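Local coordinates for protein cytochrome C (Marichromatium purpuratum 984, PDB 5LO9) that probably oxidises thiosulfate to tetrathionate, or runs the reverse reaction, and passes electrons along its chain of c-type hemes, at residues R391-G394 with A395-A399; V485-T488 with A489-H493. All coordinates share one frame; numbering follows the deposited sequence.

Interaction 1 (R391-G394 with A395-A399); sequences RTRG and AALYA. With EDO (1,2-ethanediol), chain Z.
With CG set trans to its backbone N (chi1 -173°) and the chain drawn out straight as far as NE, Arg393 reaches well clear of the helix; one turn later Leu397 keeps CG beside its own N (chi1 -72°), and the two side chains meet at a slant. Their touch is aliphatic: Leu397 CD1 lies 4.0 Å from Arg393 CG. The same methyl stands over one face of the arginine guanidinium, displaced toward the rim, and Leu397 CD1 also sits 3.5 Å from Arg393 O. Arg393 O receives the helical bond from Leu397 N at 2.9 Å, nearly straight at 175°, so one residue pair is joined through both backbone and side chain. The polar end of the arginine looks elsewhere, its NH1 forming a salt bridge with Asp465, while Arg393 NH2 makes a weak hydrogen bond of 3.5 Å to O2 of an ethanediol that probably came from the crystallisation liquor. On another side of the helix, Tyr398 N bonds to the O of buried Gly394 at 2.8 Å, and the tyrosine ring leads away to His406, one of the two axial ligands of a heme iron, its OH bonded to Gly407 O. Helix 391-401 thus packs through Arg393, Ala395 and Leu397 on helix 460-470, as N- and C-terminal helices do in class I cytochromes c, and through Tyr398 on helix 403-406.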
ATOM      1  N   ARG A 391      37.564   8.278 -14.765  1.00 49.63           N
ATOM      2  CA  ARG A 391      36.840   9.535 -14.924  1.00 45.67           C
ATOM      3  C   ARG A 391      37.348  10.367 -16.088  1.00 51.86           C
ATOM      4  O   ARG A 391      36.652  11.300 -16.523  1.00 47.55           O
ATOM      5  CB  ARG A 391      36.941  10.382 -13.666  1.00 45.58           C
ATOM      6  CG  ARG A 391      36.854   9.602 -12.401  1.00 57.82           C
ATOM      7  CD  ARG A 391      36.896  10.581 -11.278  1.00 64.40           C
ATOM      8  NE  ARG A 391      38.233  10.981 -10.849  1.00 57.70           N
ATOM      9  CZ  ARG A 391      38.609  12.248 -10.670  1.00 69.56           C
ATOM     10  NH1 ARG A 391      37.766  13.268 -10.896  1.00 67.62           N
ATOM     11  NH2 ARG A 391      39.839  12.498 -10.249  1.00 71.90           N
ATOM     12  N   THR A 392      38.562  10.111 -16.561  1.00 43.70           N
ATOM     13  CA  THR A 392      39.046  10.918 -17.665  1.00 46.90           C
ATOM     14  C   THR A 392      38.414  10.460 -18.975  1.00 49.93           C
ATOM     15  O   THR A 392      37.896  11.276 -19.760  1.00 38.58           O
ATOM     16  CB  THR A 392      40.576  10.872 -17.688  1.00 57.40           C
ATOM     17  OG1 THR A 392      41.090  11.609 -16.556  1.00 56.22           O
ATOM     18  CG2 THR A 392      41.126  11.413 -19.013  1.00 38.02           C
ATOM     19  N   ARG A 393      38.402   9.149 -19.205  1.00 44.62           N
ATOM     20  CA  ARG A 393      37.623   8.647 -20.321  1.00 42.06           C
ATOM     21  C   ARG A 393      36.155   9.029 -20.156  1.00 50.33           C
ATOM     22  O   ARG A 393      35.481   9.365 -21.136  1.00 44.60           O
ATOM     23  CB  ARG A 393      37.805   7.142 -20.436  1.00 46.80           C
ATOM     24  CG  ARG A 393      37.156   6.574 -21.676  1.00 58.80           C
ATOM     25  CD  ARG A 393      37.443   5.132 -21.761  1.00 62.04           C
ATOM     26  NE  ARG A 393      36.838   4.484 -22.928  1.00 61.02           N
ATOM     27  CZ  ARG A 393      35.930   3.502 -22.877  1.00 71.71           C
ATOM     28  NH1 ARG A 393      35.461   3.047 -21.710  1.00 64.48           N
ATOM     29  NH2 ARG A 393      35.481   2.952 -24.008  1.00 80.15           N
ATOM     30  N   GLY A 394      35.657   9.020 -18.904  1.00 50.93           N
ATOM     31  CA  GLY A 394      34.289   9.437 -18.653  1.00 39.86           C
ATOM     32  C   GLY A 394      34.030  10.866 -19.092  1.00 38.03           C
ATOM     33  O   GLY A 394      33.028  11.163 -19.728  1.00 45.56           O
ATOM     34  N   ALA A 395      34.950  11.765 -18.808  1.00 45.68           N
ATOM     35  CA  ALA A 395      34.696  13.141 -19.209  1.00 52.08           C
ATOM     36  C   ALA A 395      34.685  13.286 -20.728  1.00 44.07           C
ATOM     37  O   ALA A 395      33.910  14.085 -21.281  1.00 37.76           O
ATOM     38  CB  ALA A 395      35.746  14.047 -18.578  1.00 44.71           C
ATOM     39  N   ALA A 396      35.509  12.498 -21.421  1.00 41.62           N
ATOM     40  CA  ALA A 396      35.463  12.495 -22.878  1.00 33.40           C
ATOM     41  C   ALA A 396      34.104  12.034 -23.362  1.00 42.75           C
ATOM     42  O   ALA A 396      33.457  12.705 -24.180  1.00 43.55           O
ATOM     43  CB  ALA A 396      36.544  11.581 -23.429  1.00 34.86           C
ATOM     44  N   LEU A 397      33.663  10.866 -22.876  1.00 42.80           N
ATOM     45  CA  LEU A 397      32.358  10.341 -23.252  1.00 40.41           C
ATOM     46  C   LEU A 397      31.239  11.347 -22.976  1.00 43.47           C
ATOM     47  O   LEU A 397      30.382  11.588 -23.836  1.00 38.83           O
ATOM     48  CB  LEU A 397      32.124   9.041 -22.507  1.00 39.90           C
ATOM     49  CG  LEU A 397      32.958   7.874 -22.988  1.00 42.04           C
ATOM     50  CD1 LEU A 397      33.143   6.833 -21.894  1.00 48.23           C
ATOM     51  CD2 LEU A 397      32.243   7.220 -24.187  1.00 53.34           C
ATOM     52  N   TYR A 398      31.242  11.964 -21.780  1.00 41.54           N
ATOM     53  CA  TYR A 398      30.191  12.908 -21.414  1.00 33.56           C
ATOM     54  C   TYR A 398      30.155  14.076 -22.385  1.00 38.62           C
ATOM     55  O   TYR A 398      29.078  14.489 -22.841  1.00 36.66           O
ATOM     56  CB  TYR A 398      30.402  13.396 -19.977  1.00 38.41           C
ATOM     57  CG  TYR A 398      29.348  14.379 -19.524  1.00 31.56           C
ATOM     58  CD1 TYR A 398      28.257  13.977 -18.764  1.00 37.09           C
ATOM     59  CD2 TYR A 398      29.431  15.685 -19.882  1.00 30.26           C
ATOM     60  CE1 TYR A 398      27.283  14.868 -18.404  1.00 38.91           C
ATOM     61  CE2 TYR A 398      28.465  16.592 -19.514  1.00 37.67           C
ATOM     62  CZ  TYR A 398      27.391  16.181 -18.797  1.00 36.94           C
ATOM     63  OH  TYR A 398      26.434  17.102 -18.466  1.00 37.18           O
ATOM     64  N   ALA A 399      31.335  14.583 -22.758  1.00 44.69           N
ATOM     65  CA  ALA A 399      31.400  15.689 -23.713  1.00 43.14           C
ATOM     66  C   ALA A 399      30.861  15.273 -25.058  1.00 37.35           C
ATOM     67  O   ALA A 399      30.174  16.057 -25.726  1.00 41.89           O
ATOM     68  CB  ALA A 399      32.833  16.148 -23.887  1.00 29.21           C
TER
HETATM   69  C1  EDO Z1024      35.773   5.405 -26.229  1.00 70.51           C
HETATM   70  O1  EDO Z1024      36.443   6.675 -26.390  1.00 78.59           O
HETATM   71  C2  EDO Z1024      36.255   4.352 -27.244  1.00 79.03           C
HETATM   72  O2  EDO Z1024      37.422   3.608 -26.807  1.00 78.04           O

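Interaction 2 (V485-T488 with A489-H493); sequences VERT and AARFH
Arg491 climbs past Arg487, one helical turn before it, and its carbons pass in turn along the carbonyl and guanidinium of that residue. Arg491 CB lies 3.8 Å from Arg487 O and also covers one face of the Phe492 ring, offset toward its rim. Arg491 CG comes next, against Arg487 O as well as 3.8 Å from Arg487 NH1. Arg491 CD then settles over the centre of the Arg487 guanidinium, 3.8 Å from Arg487 CZ, so that face is covered by a methylene rather than by the second charge. A bend at chi3 (33°) turns the tip toward the phenyl group, and Phe492 CZ stands 3.9 Å above the middle of the Arg491 guanidinium plane. The two guanidinium planes are 43° apart, and Arg487 NH2 stays 4.8 Å from Arg491 NE, a like-charged pair kept out of direct contact. Farther round the helix, Thr488 O accepts the backbone bond from Phe492 N at 3.1 Å, and the edges of both the Phe492 and His493 rings approach this same oxygen. Thr488 OG1 is bonded to Asp482 N. The whole is an i to i+4 contact between side chains one turn apart on a surface helix, away from the heme sites, with His493 as the first residue past the helix, held by Asp498, Asp478 and a stack with Tyr500.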
ATOM      1  N   VAL A 485      33.206  15.030   7.289  1.00 44.10           N
ATOM      2  CA  VAL A 485      33.148  14.212   6.079  1.00 43.22           C
ATOM      3  C   VAL A 485      33.629  12.784   6.344  1.00 41.45           C
ATOM      4  O   VAL A 485      32.969  11.819   5.943  1.00 42.98           O
ATOM      5  CB  VAL A 485      33.946  14.887   4.957  1.00 37.53           C
ATOM      6  CG1 VAL A 485      34.113  13.964   3.763  1.00 42.41           C
ATOM      7  CG2 VAL A 485      33.241  16.165   4.537  1.00 46.85           C
ATOM      8  N   GLU A 486      34.781  12.615   7.003  1.00 45.25           N
ATOM      9  CA  GLU A 486      35.263  11.259   7.309  1.00 52.97           C
ATOM     10  C   GLU A 486      34.215  10.468   8.095  1.00 54.42           C
ATOM     11  O   GLU A 486      33.916   9.302   7.791  1.00 43.70           O
ATOM     12  CB  GLU A 486      36.583  11.294   8.099  1.00 48.34           C
ATOM     13  CG  GLU A 486      37.829  10.869   7.298  1.00 66.71           C
ATOM     14  CD  GLU A 486      39.146  10.763   8.122  1.00 79.93           C
ATOM     15  OE1 GLU A 486      39.189  11.200   9.285  1.00 78.63           O
ATOM     16  OE2 GLU A 486      40.157  10.243   7.592  1.00 91.36           O
ATOM     17  N   ARG A 487      33.646  11.074   9.126  1.00 48.90           N
ATOM     18  CA  ARG A 487      32.729  10.302   9.940  1.00 53.66           C
ATOM     19  C   ARG A 487      31.497   9.906   9.118  1.00 54.46           C
ATOM     20  O   ARG A 487      31.151   8.722   9.032  1.00 48.26           O
ATOM     21  CB  ARG A 487      32.381  11.100  11.195  1.00 55.94           C
ATOM     22  CG  ARG A 487      31.618  10.323  12.231  1.00 68.96           C
ATOM     23  CD  ARG A 487      32.302   8.997  12.579  1.00 71.95           C
ATOM     24  NE  ARG A 487      31.622   8.352  13.699  1.00 81.67           N
ATOM     25  CZ  ARG A 487      31.512   7.038  13.874  1.00 91.01           C
ATOM     26  NH1 ARG A 487      32.051   6.190  12.993  1.00 81.10           N
ATOM     27  NH2 ARG A 487      30.847   6.580  14.934  1.00 88.25           N
ATOM     28  N   THR A 488      30.865  10.883   8.451  1.00 47.87           N
ATOM     29  CA  THR A 488      29.711  10.598   7.605  1.00 49.11           C
ATOM     30  C   THR A 488      30.072   9.580   6.530  1.00 57.85           C
ATOM     31  O   THR A 488      29.240   8.746   6.131  1.00 48.79           O
ATOM     32  CB  THR A 488      29.190  11.898   6.961  1.00 48.31           C
ATOM     33  OG1 THR A 488      28.683  12.791   7.961  1.00 55.40           O
ATOM     34  CG2 THR A 488      28.064  11.631   5.981  1.00 52.69           C
ATOM     35  N   ALA A 489      31.313   9.648   6.031  1.00 48.62           N
ATOM     36  CA  ALA A 489      31.732   8.712   5.004  1.00 41.23           C
ATOM     37  C   ALA A 489      31.793   7.297   5.540  1.00 49.19           C
ATOM     38  O   ALA A 489      31.330   6.356   4.885  1.00 49.05           O
ATOM     39  CB  ALA A 489      33.080   9.124   4.440  1.00 39.44           C
ATOM     40  N   ALA A 490      32.364   7.127   6.732  1.00 57.33           N
ATOM     41  CA  ALA A 490      32.576   5.787   7.267  1.00 48.62           C
ATOM     42  C   ALA A 490      31.272   5.098   7.623  1.00 46.75           C
ATOM     43  O   ALA A 490      31.187   3.869   7.561  1.00 47.25           O
ATOM     44  CB  ALA A 490      33.476   5.875   8.464  1.00 48.22           C
ATOM     45  N   ARG A 491      30.267   5.863   8.021  1.00 45.82           N
ATOM     46  CA  ARG A 491      28.983   5.319   8.433  1.00 54.63           C
ATOM     47  C   ARG A 491      28.028   5.066   7.282  1.00 57.98           C
ATOM     48  O   ARG A 491      27.174   4.186   7.385  1.00 53.76           O
ATOM     49  CB  ARG A 491      28.292   6.286   9.393  1.00 59.94           C
ATOM     50  CG  ARG A 491      29.175   6.731  10.543  1.00 73.21           C
ATOM     51  CD  ARG A 491      28.400   7.257  11.738  1.00 72.92           C
ATOM     52  NE  ARG A 491      27.122   6.585  11.920  1.00 86.75           N
ATOM     53  CZ  ARG A 491      26.068   7.144  12.502  1.00 92.05           C
ATOM     54  NH1 ARG A 491      26.130   8.394  12.973  1.00 85.67           N
ATOM     55  NH2 ARG A 491      24.953   6.439  12.618  1.00 89.73           N
ATOM     56  N   PHE A 492      28.065   5.878   6.239  1.00 53.70           N
ATOM     57  CA  PHE A 492      27.032   5.794   5.226  1.00 50.28           C
ATOM     58  C   PHE A 492      27.531   5.608   3.799  1.00 56.30           C
ATOM     59  O   PHE A 492      26.703   5.455   2.891  1.00 56.20           O
ATOM     60  CB  PHE A 492      26.180   7.055   5.265  1.00 49.88           C
ATOM     61  CG  PHE A 492      25.571   7.339   6.596  1.00 51.88           C
ATOM     62  CD1 PHE A 492      24.515   6.608   7.063  1.00 47.91           C
ATOM     63  CD2 PHE A 492      26.027   8.381   7.360  1.00 63.56           C
ATOM     64  CE1 PHE A 492      23.951   6.893   8.258  1.00 45.08           C
ATOM     65  CE2 PHE A 492      25.442   8.660   8.565  1.00 63.86           C
ATOM     66  CZ  PHE A 492      24.416   7.904   9.008  1.00 44.02           C
ATOM     67  N   HIS A 493      28.845   5.607   3.569  1.00 54.08           N
ATOM     68  CA  HIS A 493      29.360   5.599   2.210  1.00 44.30           C
ATOM     69  C   HIS A 493      30.520   4.642   2.055  1.00 44.40           C
ATOM     70  O   HIS A 493      31.397   4.844   1.200  1.00 47.08           O
ATOM     71  CB  HIS A 493      29.784   6.992   1.807  1.00 47.94           C
ATOM     72  CG  HIS A 493      28.666   7.984   1.777  1.00 48.08           C
ATOM     73  ND1 HIS A 493      27.826   8.142   0.688  1.00 50.42           N
ATOM     74  CD2 HIS A 493      28.264   8.888   2.702  1.00 42.65           C
ATOM     75  CE1 HIS A 493      26.968   9.117   0.944  1.00 56.21           C
ATOM     76  NE2 HIS A 493      27.209   9.582   2.161  1.00 43.46           N
TER

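Overall arrangement
Both interactions are single-helix contacts in the C-terminal half of the chain, and they come in series. Interaction 1 lies on helix 391-401, the opening helix of a cytochrome c domain that leads straight into the heme-binding residues Cys402, Cys405 and His406; interaction 2 lies on helix 485-492, beyond helix 460-470. Their centres are 27 Å apart and their nearest atoms about 15 Å, so they do not touch. Interaction 1 borders a heme that probably serves electron transfer. Interaction 2 belongs to the more peripheral tail; the nearest atoms of the His493 side chain and bound thiosulfate are about 11 Å apart, too far for contact.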